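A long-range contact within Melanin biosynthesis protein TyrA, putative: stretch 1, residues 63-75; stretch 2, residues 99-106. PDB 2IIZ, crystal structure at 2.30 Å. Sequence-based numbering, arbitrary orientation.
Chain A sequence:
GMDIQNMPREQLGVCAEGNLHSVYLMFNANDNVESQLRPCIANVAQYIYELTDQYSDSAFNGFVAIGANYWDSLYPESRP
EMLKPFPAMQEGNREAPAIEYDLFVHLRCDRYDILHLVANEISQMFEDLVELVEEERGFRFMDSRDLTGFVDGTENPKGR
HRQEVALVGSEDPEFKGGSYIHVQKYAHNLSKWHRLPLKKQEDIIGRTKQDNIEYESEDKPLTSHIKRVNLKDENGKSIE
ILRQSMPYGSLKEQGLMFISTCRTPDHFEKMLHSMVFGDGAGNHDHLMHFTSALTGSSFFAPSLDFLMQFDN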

# COMPACT_ATOMS: atom_id res chain seq x y z
N PHE A 63 4.34 16.91 6.77
CA PHE A 63 3.69 18.07 7.30
C PHE A 63 2.28 17.78 7.78
O PHE A 63 1.67 16.81 7.35
CB PHE A 63 3.74 19.26 6.30
CG PHE A 63 2.91 19.10 5.06
CD1 PHE A 63 1.53 19.22 5.10
CD2 PHE A 63 3.51 18.85 3.85
CE1 PHE A 63 0.76 19.08 3.93
CE2 PHE A 63 2.75 18.71 2.70
CZ PHE A 63 1.37 18.83 2.75
N VAL A 64 1.81 18.62 8.70
CA VAL A 64 0.40 18.70 9.10
C VAL A 64 -0.20 20.01 8.60
O VAL A 64 0.34 21.09 8.86
CB VAL A 64 0.22 18.72 10.63
CG1 VAL A 64 -1.25 18.46 11.00
CG2 VAL A 64 1.10 17.67 11.28
N ALA A 65 -1.33 19.89 7.90
CA ALA A 65 -2.11 21.02 7.40
C ALA A 65 -3.54 20.91 7.87
O ALA A 65 -4.00 19.83 8.26
CB ALA A 65 -2.08 21.05 5.90
N ILE A 66 -4.23 22.05 7.83
CA ILE A 66 -5.50 22.28 8.51
C ILE A 66 -6.58 22.76 7.53
O ILE A 66 -6.34 23.68 6.76
CB ILE A 66 -5.27 23.34 9.61
CG1 ILE A 66 -4.39 22.74 10.71
CG2 ILE A 66 -6.58 23.83 10.20
CD1 ILE A 66 -3.56 23.76 11.38
N GLY A 67 -7.76 22.14 7.57
CA GLY A 67 -8.77 22.40 6.54
C GLY A 67 -9.30 23.82 6.55
O GLY A 67 -9.39 24.46 7.60
N ALA A 68 -9.67 24.33 5.38
CA ALA A 68 -10.16 25.71 5.26
C ALA A 68 -11.41 25.95 6.12
O ALA A 68 -11.56 27.00 6.75
CB ALA A 68 -10.44 26.04 3.81
N ASN A 69 -12.31 24.96 6.13
CA ASN A 69 -13.59 25.07 6.83
C ASN A 69 -13.53 24.78 8.34
O ASN A 69 -14.53 24.88 9.04
CB ASN A 69 -14.62 24.14 6.16
CG ASN A 69 -15.24 24.76 4.91
OD1 ASN A 69 -14.88 25.87 4.51
ND2 ASN A 69 -16.19 24.05 4.30
N TYR A 70 -12.35 24.43 8.84
CA TYR A 70 -12.16 24.17 10.27
C TYR A 70 -11.18 25.12 10.93
O TYR A 70 -11.09 25.16 12.16
CB TYR A 70 -11.66 22.75 10.43
CG TYR A 70 -11.63 22.27 11.85
CD1 TYR A 70 -12.80 22.19 12.60
CD2 TYR A 70 -10.43 21.90 12.45
CE1 TYR A 70 -12.78 21.75 13.91
CE2 TYR A 70 -10.40 21.45 13.75
CZ TYR A 70 -11.57 21.38 14.48
OH TYR A 70 -11.54 20.94 15.78
N TRP A 71 -10.43 25.89 10.13
CA TRP A 71 -9.46 26.84 10.68
C TRP A 71 -10.05 27.63 11.85
O TRP A 71 -9.43 27.73 12.90
CB TRP A 71 -8.94 27.83 9.62
CG TRP A 71 -7.87 28.72 10.17
CD1 TRP A 71 -8.04 29.96 10.73
CD2 TRP A 71 -6.47 28.45 10.21
NE1 TRP A 71 -6.82 30.47 11.12
CE2 TRP A 71 -5.84 29.55 10.81
CE3 TRP A 71 -5.67 27.36 9.80
CZ2 TRP A 71 -4.46 29.61 11.01
CZ3 TRP A 71 -4.29 27.42 10.00
CH2 TRP A 71 -3.71 28.53 10.59
N ASP A 72 -11.24 28.18 11.65
CA ASP A 72 -11.84 29.11 12.63
C ASP A 72 -12.40 28.49 13.92
O ASP A 72 -12.69 29.20 14.88
CB ASP A 72 -12.89 29.97 11.94
CG ASP A 72 -12.28 30.93 10.96
OD1 ASP A 72 -11.10 31.30 11.15
OD2 ASP A 72 -12.96 31.31 9.99
N SER A 73 -12.56 27.17 13.93
CA SER A 73 -12.88 26.45 15.16
C SER A 73 -11.60 26.29 15.99
O SER A 73 -11.63 26.42 17.21
CB SER A 73 -13.47 25.08 14.82
OG SER A 73 -14.62 25.22 14.00
N LEU A 74 -10.49 26.00 15.31
CA LEU A 74 -9.19 25.80 15.94
C LEU A 74 -8.42 27.08 16.21
O LEU A 74 -7.79 27.19 17.25
CB LEU A 74 -8.29 24.94 15.06
CG LEU A 74 -8.14 23.45 15.36
CD1 LEU A 74 -7.05 22.89 14.44
CD2 LEU A 74 -7.81 23.16 16.81
N TYR A 75 -8.45 28.02 15.27
CA TYR A 75 -7.63 29.24 15.37
C TYR A 75 -8.46 30.52 15.15
O TYR A 75 -8.25 31.27 14.20
CB TYR A 75 -6.45 29.16 14.40
CG TYR A 75 -5.55 27.96 14.66
CD1 TYR A 75 -4.74 27.90 15.79
CD2 TYR A 75 -5.51 26.88 13.78
CE1 TYR A 75 -3.91 26.79 16.03
CE2 TYR A 75 -4.68 25.76 14.02
CZ TYR A 75 -3.89 25.73 15.14
OH TYR A 75 -3.09 24.64 15.37
N ILE A 99 -14.63 18.47 -1.31
CA ILE A 99 -14.85 17.57 -0.18
C ILE A 99 -13.73 17.92 0.79
O ILE A 99 -12.57 17.57 0.57
CB ILE A 99 -14.75 16.09 -0.60
CG1 ILE A 99 -15.86 15.75 -1.61
CG2 ILE A 99 -14.89 15.18 0.61
CD1 ILE A 99 -15.80 14.32 -2.19
N GLU A 100 -14.08 18.62 1.86
CA GLU A 100 -13.11 19.18 2.76
C GLU A 100 -12.95 18.27 3.96
O GLU A 100 -13.91 17.57 4.34
CB GLU A 100 -13.58 20.55 3.25
CG GLU A 100 -14.04 21.50 2.14
CD GLU A 100 -12.91 22.21 1.43
OE1 GLU A 100 -11.72 21.91 1.66
OE2 GLU A 100 -13.24 23.10 0.62
N TYR A 101 -11.74 18.29 4.54
CA TYR A 101 -11.39 17.53 5.75
C TYR A 101 -10.75 18.49 6.75
O TYR A 101 -10.06 19.42 6.33
CB TYR A 101 -10.41 16.39 5.44
CG TYR A 101 -10.91 15.45 4.36
CD1 TYR A 101 -11.81 14.43 4.66
CD2 TYR A 101 -10.48 15.60 3.03
CE1 TYR A 101 -12.27 13.57 3.67
CE2 TYR A 101 -10.93 14.75 2.03
CZ TYR A 101 -11.83 13.73 2.36
OH TYR A 101 -12.29 12.88 1.38
N ASP A 102 -10.97 18.25 8.05
CA ASP A 102 -10.47 19.13 9.11
C ASP A 102 -8.94 19.16 9.20
O ASP A 102 -8.33 20.23 9.38
CB ASP A 102 -11.03 18.71 10.48
CG ASP A 102 -12.52 18.97 10.61
OD1 ASP A 102 -13.12 19.59 9.71
OD2 ASP A 102 -13.09 18.56 11.63
N LEU A 103 -8.32 17.99 9.07
CA LEU A 103 -6.87 17.87 9.17
C LEU A 103 -6.31 16.90 8.15
O LEU A 103 -6.92 15.87 7.85
CB LEU A 103 -6.47 17.39 10.55
CG LEU A 103 -6.78 18.28 11.74
CD1 LEU A 103 -6.47 17.50 13.00
CD2 LEU A 103 -5.98 19.58 11.70
N PHE A 104 -5.14 17.26 7.64
CA PHE A 104 -4.40 16.47 6.68
C PHE A 104 -2.99 16.28 7.23
O PHE A 104 -2.31 17.25 7.62
CB PHE A 104 -4.39 17.20 5.34
CG PHE A 104 -3.57 16.53 4.25
CD1 PHE A 104 -3.52 15.14 4.13
CD2 PHE A 104 -2.87 17.29 3.34
CE1 PHE A 104 -2.77 14.55 3.13
CE2 PHE A 104 -2.12 16.71 2.35
CZ PHE A 104 -2.08 15.32 2.24
N VAL A 105 -2.56 15.01 7.27
CA VAL A 105 -1.22 14.65 7.64
C VAL A 105 -0.57 14.00 6.42
O VAL A 105 -0.99 12.91 5.96
CB VAL A 105 -1.19 13.67 8.84
CG1 VAL A 105 0.21 13.22 9.14
CG2 VAL A 105 -1.78 14.31 10.08
N HIS A 106 0.45 14.68 5.92
CA HIS A 106 1.18 14.29 4.73
C HIS A 106 2.53 13.76 5.13
O HIS A 106 3.35 14.52 5.65
CB HIS A 106 1.37 15.52 3.89
CG HIS A 106 2.15 15.30 2.64
ND1 HIS A 106 1.54 15.10 1.42
CD2 HIS A 106 3.48 15.26 2.42
CE1 HIS A 106 2.47 14.95 0.49
NE2 HIS A 106 3.65 15.04 1.07

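The ring of Phe-63 lies nearly parallel to that of His-106, with planes only 4° apart, yet the two are slid so far that they barely overlap. The slide brings His-106 CB over the face of the phenyl ring, 3.5 Å from the centroid of Phe-63, where its C-H can meet the pi cloud. Flat side chains suit this close packing between directly paired residues.

Beneath the rings, two antiparallel strands are joined by backbone hydrogen bonds. Phe-63 and His-106 exchange a reciprocal pair, each N to the other's O at 2.8 Å; Ala-65 and Phe-104 do likewise, with Ala-65 N to Phe-104 O at 2.8 Å and Phe-104 N to Ala-65 O at 2.9 Å. The small methyl of Ala-65 shares its face of the sheet with three aromatic rings.

Val-64, Val-105, Ile-66 and Leu-103 point to the other face, where aliphatic groups pack without polar demands: Ile-66 CG1 lies 3.7 Å from Leu-103 CD2.

Gly-67 closes the ladder, its N donating to Asp-102 O at 2.7 Å. Its CA approaches Tyr-101 O to 3.3 Å, and a CB here would strike that oxygen, so glycine fits. Beyond it, the Tyr-70 ring offers a face to Asp-102, whose CB sits 4.2 Å from the Tyr-70 ring centroid.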